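Local coordinates for conserved exported protein (Bacteroides fragilis, PDB 3CLW) that is of unknown function but probably hydrolyses O-glycosidic bonds, as a TIM-barrel protein of glycoside hydrolase family 30, at residues 311-316 / 336-341; 330-335 / 389-394. One frame throughout, in Å; residues are numbered along the deposited sequence.

Contact 1 of 2, residues 311-316 / 336-341; sequences SEYCIL and LYVARI
Residues 312-315 run in extended form past the side of helix 328-347 and meet its 336-341 turns through Tyr313 and Ile315. The backbones stay well apart: the closest CA pair, Ile315 and Val338, is 8.3 Å apart. No hydrogen bond joins the two segments, and side chains alone bridge the gap. Tyr313 has CG anti to its backbone N (chi1 -177°), which starts the ring toward the helix. The Ile341 and Tyr313 side chains cross at about a right angle. Ile341 CD1 sits 3.8 Å from the centroid of the Tyr313 ring, 27° off the normal and shifted toward the rim, a CH-pi contact over one face. Val338 CG2 comes to the edge of the same ring, 4.0 Å from Tyr313 CE2. The two tyrosines also cross at about a right angle. Tyr313 OH lies in the plane of the Tyr337 ring, at its edge, 3.3 Å from Tyr337 CE1. Both hydroxyls are hydrogen-bonded to Glu317 OE2, so one carboxylate oxygen gathers the two phenol ends. Ile315 fills in beside them. Ile315 CD1 packs 3.6 Å from Val338 CG2 and 4.0 Å from Tyr337 CD1. The contact is mostly buried and belongs to the TIM-barrel domain of the family. The loop leaves strand 307-310, and the helix leads on to the adjacent parallel strand 353-356. Trp354 of that strand touches Val338 and Ile341, while Met392 of helix 391-400 packs on Val338.

Contact 2 of 2, residues 330-335 / 389-394; sequences RSINLG and TTKMLW
Lys391 and Met392, in the first turn of helix 391-400, press against the 330-335 turns of helix 328-347. The tight part runs along the backbone from Ser331 O to Gly335. Gly335 CA lies 4.0 Å from Met392 CA, so the backbones nearly touch. A CB on Gly335 would clash with Lys391 CB, and the missing side chain lets the helices come this close. Lys391 CB lies 3.3 Å from Ser331 O. Met392 CG rests 3.6 Å from Leu334 O, again side-chain carbon on backbone carbonyl. The methionine is extended to SD and bends at chi3 (-70°), which sets Met392 CE 3.9 Å from Leu334 CB. The looser part is the margin by the Ser331 and Lys391 side chains, both partly exposed. There a water takes the N-H of Lys391 and donates to Ser331 O, at 2.8 Å from Lys391 N and 2.8 Å from Ser331 O. This water links the helix start to a carbonyl that also accepts from Gly335 N. No direct hydrogen bond crosses the contact. The lysine bends at chi2 (-72°), and Lys391 CD passes 4.1 Å from Ile332 CD1 in a light contact. NZ then leads away to Asn472 OD1 and Thr468 O, while Ser331 OG bonds to Glu364. Thr390 is the N-cap of the second helix; its OG1 accepts weak bonds from the N-H groups of Met392 and Leu393. Helix 391-400 follows strand 386-389 after the single residue Thr390 and packs beside helix 328-347 of the TIM-barrel domain. Gly335 O is hydrogen-bonded to Thr395 OG1 one turn on, and Ile332 touches Ile469 of another loop.

From the N terminus, the chain first passes 311-316, just after strand 307-310. It then enters helix 328-347, which supplies 330-335 to contact 2 and 336-341 to contact 1. Contact 1 closes a short loop of 19 residues between its segments. Contact 2 closes a longer one, of 53 residues, which takes in strand 353-356 and the small sheet ending at 386-389. They cross, because 330-335 falls inside the loop closed by contact 1 while its partner 389-394 lies beyond it. The contacts also touch directly: Ile315 CG1 lies 3.6 Å from Met392 SD. Together they join the loop after strand 307-310 and helix 391-400 to one helix.

Contact 1 of 2, residues 311-316 / 336-341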
loop_
_atom_site.group_PDB
_atom_site.type_symbol
_atom_site.label_atom_id
_atom_site.label_comp_id
_atom_site.label_asym_id
_atom_site.label_seq_id
_atom_site.Cartn_x
_atom_site.Cartn_y
_atom_site.Cartn_z
ATOM N N SER A 311 -2.313 3.430 2.097
ATOM C CA SER A 311 -2.574 2.824 0.789
ATOM C C SER A 311 -1.556 3.148 -0.305
ATOM O O SER A 311 -1.729 2.736 -1.455
ATOM C CB SER A 311 -3.976 3.189 0.308
ATOM O OG SER A 311 -4.102 4.616 0.268
ATOM N N GLU A 312 -0.510 3.893 0.039
ATOM C CA GLU A 312 0.597 4.145 -0.892
ATOM C C GLU A 312 1.768 4.742 -0.176
ATOM O O GLU A 312 1.618 5.664 0.593
ATOM C CB GLU A 312 0.192 5.070 -2.041
ATOM C CG GLU A 312 1.161 5.006 -3.235
ATOM C CD GLU A 312 0.962 6.116 -4.238
ATOM O OE1 GLU A 312 -0.123 6.238 -4.841
ATOM O OE2 GLU A 312 1.920 6.876 -4.443
ATOM N N TYR A 313 2.951 4.190 -0.433
ATOM C CA TYR A 313 4.209 4.800 -0.023
ATOM C C TYR A 313 5.379 4.323 -0.886
ATOM O O TYR A 313 5.393 3.186 -1.352
ATOM C CB TYR A 313 4.535 4.490 1.444
ATOM C CG TYR A 313 5.809 5.175 1.891
ATOM C CD1 TYR A 313 5.863 6.584 2.018
ATOM C CD2 TYR A 313 6.989 4.432 2.112
ATOM C CE1 TYR A 313 7.029 7.218 2.393
ATOM C CE2 TYR A 313 8.159 5.048 2.490
ATOM C CZ TYR A 313 8.184 6.435 2.629
ATOM O OH TYR A 313 9.362 7.046 3.009
ATOM N N CYS A 314 6.360 5.201 -1.071
ATOM C CA CYS A 314 7.722 4.821 -1.502
ATOM C C CYS A 314 8.685 5.898 -0.987
ATOM O O CYS A 314 8.237 6.993 -0.607
ATOM C CB CYS A 314 7.817 4.668 -3.020
ATOM S SG CYS A 314 7.573 6.175 -3.939
ATOM N N ILE A 315 9.989 5.597 -0.951
ATOM C CA ILE A 315 10.999 6.579 -0.543
ATOM C C ILE A 315 11.020 7.708 -1.547
ATOM O O ILE A 315 11.372 7.525 -2.717
ATOM C CB ILE A 315 12.426 5.995 -0.447
ATOM C CG1 ILE A 315 12.469 4.751 0.431
ATOM C CG2 ILE A 315 13.405 7.072 0.048
ATOM C CD1 ILE A 315 12.151 4.960 1.897
ATOM N N LEU A 316 10.634 8.882 -1.076
ATOM C CA LEU A 316 10.483 10.060 -1.911
ATOM C C LEU A 316 11.166 11.220 -1.226
ATOM O O LEU A 316 11.772 12.053 -1.887
ATOM C CB LEU A 316 9.004 10.378 -2.075
ATOM C CG LEU A 316 8.507 10.913 -3.398
ATOM C CD1 LEU A 316 8.949 10.005 -4.543
ATOM C CD2 LEU A 316 6.987 11.014 -3.326
ATOM N N LEU A 336 14.825 -0.357 7.590
ATOM C CA LEU A 336 14.351 -0.010 8.933
ATOM C C LEU A 336 13.508 1.265 8.965
ATOM O O LEU A 336 12.578 1.341 9.741
ATOM C CB LEU A 336 15.513 0.124 9.912
ATOM C CG LEU A 336 16.354 -1.108 10.237
ATOM C CD1 LEU A 336 17.701 -0.643 10.752
ATOM C CD2 LEU A 336 15.679 -2.024 11.241
ATOM N N TYR A 337 13.818 2.252 8.124
ATOM C CA TYR A 337 13.015 3.478 8.029
ATOM C C TYR A 337 11.556 3.159 7.662
ATOM O O TYR A 337 10.605 3.718 8.248
ATOM C CB TYR A 337 13.635 4.401 6.994
ATOM C CG TYR A 337 12.977 5.759 6.801
ATOM C CD1 TYR A 337 12.012 5.950 5.818
ATOM C CD2 TYR A 337 13.376 6.876 7.567
ATOM C CE1 TYR A 337 11.430 7.173 5.608
ATOM C CE2 TYR A 337 12.811 8.138 7.351
ATOM C CZ TYR A 337 11.824 8.273 6.370
ATOM O OH TYR A 337 11.242 9.504 6.130
ATOM N N VAL A 338 11.387 2.239 6.712
ATOM C CA VAL A 338 10.068 1.884 6.228
ATOM C C VAL A 338 9.399 0.955 7.211
ATOM O O VAL A 338 8.225 1.096 7.454
ATOM C CB VAL A 338 10.094 1.272 4.806
ATOM C CG1 VAL A 338 8.702 0.910 4.351
ATOM C CG2 VAL A 338 10.701 2.240 3.811
ATOM N N ALA A 339 10.142 0.011 7.785
ATOM C CA ALA A 339 9.579 -0.837 8.835
ATOM C C ALA A 339 9.001 0.001 9.999
ATOM O O ALA A 339 8.060 -0.400 10.636
ATOM C CB ALA A 339 10.591 -1.824 9.336
ATOM N N ARG A 340 9.593 1.156 10.264
ATOM C CA ARG A 340 9.111 2.077 11.304
ATOM C C ARG A 340 7.778 2.732 10.904
ATOM O O ARG A 340 6.860 2.838 11.728
ATOM C CB ARG A 340 10.167 3.162 11.582
ATOM C CG ARG A 340 9.664 4.248 12.553
ATOM C CD ARG A 340 10.792 5.106 13.089
ATOM N NE ARG A 340 11.307 5.989 12.056
ATOM C CZ ARG A 340 12.185 6.950 12.302
ATOM N NH1 ARG A 340 12.646 7.130 13.547
ATOM N NH2 ARG A 340 12.600 7.736 11.321
ATOM N N ILE A 341 7.665 3.142 9.641
ATOM C CA ILE A 341 6.380 3.580 9.138
ATOM C C ILE A 341 5.339 2.487 9.343
ATOM O O ILE A 341 4.240 2.769 9.852
ATOM C CB ILE A 341 6.398 3.977 7.657
ATOM C CG1 ILE A 341 7.383 5.109 7.412
ATOM C CG2 ILE A 341 4.995 4.436 7.229
ATOM C CD1 ILE A 341 7.805 5.252 5.965
#

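Contact 2 of 2, residues 330-335 / 389-394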
loop_
_atom_site.group_PDB
_atom_site.type_symbol
_atom_site.label_atom_id
_atom_site.label_comp_id
_atom_site.label_asym_id
_atom_site.label_seq_id
_atom_site.Cartn_x
_atom_site.Cartn_y
_atom_site.Cartn_z
ATOM N N ARG A 330 23.279 2.104 3.841
ATOM C CA ARG A 330 22.114 2.805 3.328
ATOM C C ARG A 330 20.970 1.789 3.147
ATOM O O ARG A 330 19.828 2.040 3.538
ATOM C CB ARG A 330 22.423 3.532 2.026
ATOM C CG ARG A 330 21.277 4.442 1.584
ATOM C CD ARG A 330 20.909 4.094 0.172
ATOM N NE ARG A 330 21.259 5.154 -0.727
ATOM C CZ ARG A 330 21.239 5.078 -2.052
ATOM N NH1 ARG A 330 21.592 6.158 -2.740
ATOM N NH2 ARG A 330 20.885 3.953 -2.689
ATOM N N SER A 331 21.302 0.622 2.605
ATOM C CA SER A 331 20.295 -0.387 2.293
ATOM C C SER A 331 19.430 -0.813 3.482
ATOM O O SER A 331 18.189 -0.787 3.386
ATOM C CB SER A 331 20.940 -1.578 1.608
ATOM O OG SER A 331 21.202 -1.234 0.261
ATOM N N ILE A 332 20.072 -1.195 4.587
ATOM C CA ILE A 332 19.358 -1.533 5.821
ATOM C C ILE A 332 18.688 -0.310 6.520
ATOM O O ILE A 332 17.702 -0.457 7.243
ATOM C CB ILE A 332 20.254 -2.362 6.792
ATOM C CG1 ILE A 332 19.462 -2.956 7.954
ATOM C CG2 ILE A 332 21.412 -1.547 7.322
ATOM C CD1 ILE A 332 18.430 -4.003 7.527
ATOM N N ASN A 333 19.253 0.881 6.319
ATOM C CA ASN A 333 18.670 2.107 6.843
ATOM C C ASN A 333 17.299 2.357 6.218
ATOM O O ASN A 333 16.350 2.754 6.907
ATOM C CB ASN A 333 19.571 3.302 6.574
ATOM C CG ASN A 333 20.815 3.339 7.459
ATOM O OD1 ASN A 333 20.940 2.645 8.472
ATOM N ND2 ASN A 333 21.752 4.178 7.063
ATOM N N LEU A 334 17.215 2.127 4.907
ATOM C CA LEU A 334 15.962 2.245 4.178
ATOM C C LEU A 334 14.965 1.192 4.645
ATOM O O LEU A 334 13.799 1.527 4.922
ATOM C CB LEU A 334 16.197 2.130 2.686
ATOM C CG LEU A 334 16.945 3.297 2.038
ATOM C CD1 LEU A 334 17.406 2.893 0.637
ATOM C CD2 LEU A 334 16.043 4.523 2.001
ATOM N N GLY A 335 15.428 -0.061 4.761
ATOM C CA GLY A 335 14.592 -1.130 5.278
ATOM C C GLY A 335 13.999 -0.854 6.666
ATOM O O GLY A 335 12.817 -1.092 6.904
ATOM N N THR A 389 16.593 -7.484 -4.850
ATOM C CA THR A 389 15.735 -7.218 -3.688
ATOM C C THR A 389 16.351 -6.142 -2.798
ATOM O O THR A 389 17.569 -6.069 -2.678
ATOM C CB THR A 389 15.426 -8.491 -2.840
ATOM O OG1 THR A 389 16.634 -8.995 -2.245
ATOM C CG2 THR A 389 14.799 -9.559 -3.710
ATOM N N THR A 390 15.520 -5.266 -2.229
ATOM C CA THR A 390 16.030 -4.283 -1.310
ATOM C C THR A 390 15.762 -4.781 0.100
ATOM O O THR A 390 15.038 -5.768 0.293
ATOM C CB THR A 390 15.387 -2.889 -1.523
ATOM O OG1 THR A 390 14.012 -2.944 -1.137
ATOM C CG2 THR A 390 15.506 -2.431 -2.969
ATOM N N LYS A 391 16.354 -4.139 1.097
ATOM C CA LYS A 391 16.050 -4.508 2.480
ATOM C C LYS A 391 14.592 -4.144 2.869
ATOM O O LYS A 391 14.052 -4.671 3.862
ATOM C CB LYS A 391 17.054 -3.873 3.440
ATOM C CG LYS A 391 18.486 -4.446 3.284
ATOM C CD LYS A 391 18.546 -5.874 3.827
ATOM C CE LYS A 391 19.915 -6.504 3.598
ATOM N NZ LYS A 391 19.943 -7.868 4.217
ATOM N N MET A 392 13.996 -3.237 2.088
ATOM C CA MET A 392 12.626 -2.814 2.232
ATOM C C MET A 392 11.747 -3.994 1.901
ATOM O O MET A 392 10.723 -4.181 2.533
ATOM C CB MET A 392 12.303 -1.602 1.339
ATOM C CG MET A 392 12.829 -0.240 1.899
ATOM S SD MET A 392 12.834 1.199 0.826
ATOM C CE MET A 392 14.160 0.736 -0.324
ATOM N N LEU A 393 12.151 -4.825 0.938
ATOM C CA LEU A 393 11.339 -5.993 0.654
ATOM C C LEU A 393 11.315 -6.875 1.889
ATOM O O LEU A 393 10.265 -7.308 2.332
ATOM C CB LEU A 393 11.843 -6.770 -0.584
ATOM C CG LEU A 393 10.962 -7.947 -1.061
ATOM C CD1 LEU A 393 11.153 -8.260 -2.541
ATOM C CD2 LEU A 393 11.258 -9.208 -0.265
ATOM N N TRP A 394 12.488 -7.141 2.444
ATOM C CA TRP A 394 12.608 -8.060 3.571
ATOM C C TRP A 394 11.989 -7.548 4.893
ATOM O O TRP A 394 11.370 -8.310 5.651
ATOM C CB TRP A 394 14.061 -8.543 3.676
ATOM C CG TRP A 394 14.446 -9.201 2.371
ATOM C CD1 TRP A 394 15.351 -8.735 1.435
ATOM C CD2 TRP A 394 13.874 -10.406 1.812
ATOM N NE1 TRP A 394 15.394 -9.615 0.373
ATOM C CE2 TRP A 394 14.483 -10.619 0.566
ATOM C CE3 TRP A 394 12.890 -11.319 2.254
ATOM C CZ2 TRP A 394 14.170 -11.724 -0.243
ATOM C CZ3 TRP A 394 12.565 -12.380 1.460
ATOM C CH2 TRP A 394 13.197 -12.580 0.209
HETATM O O HOH W 1 17.214 -1.461 0.897
#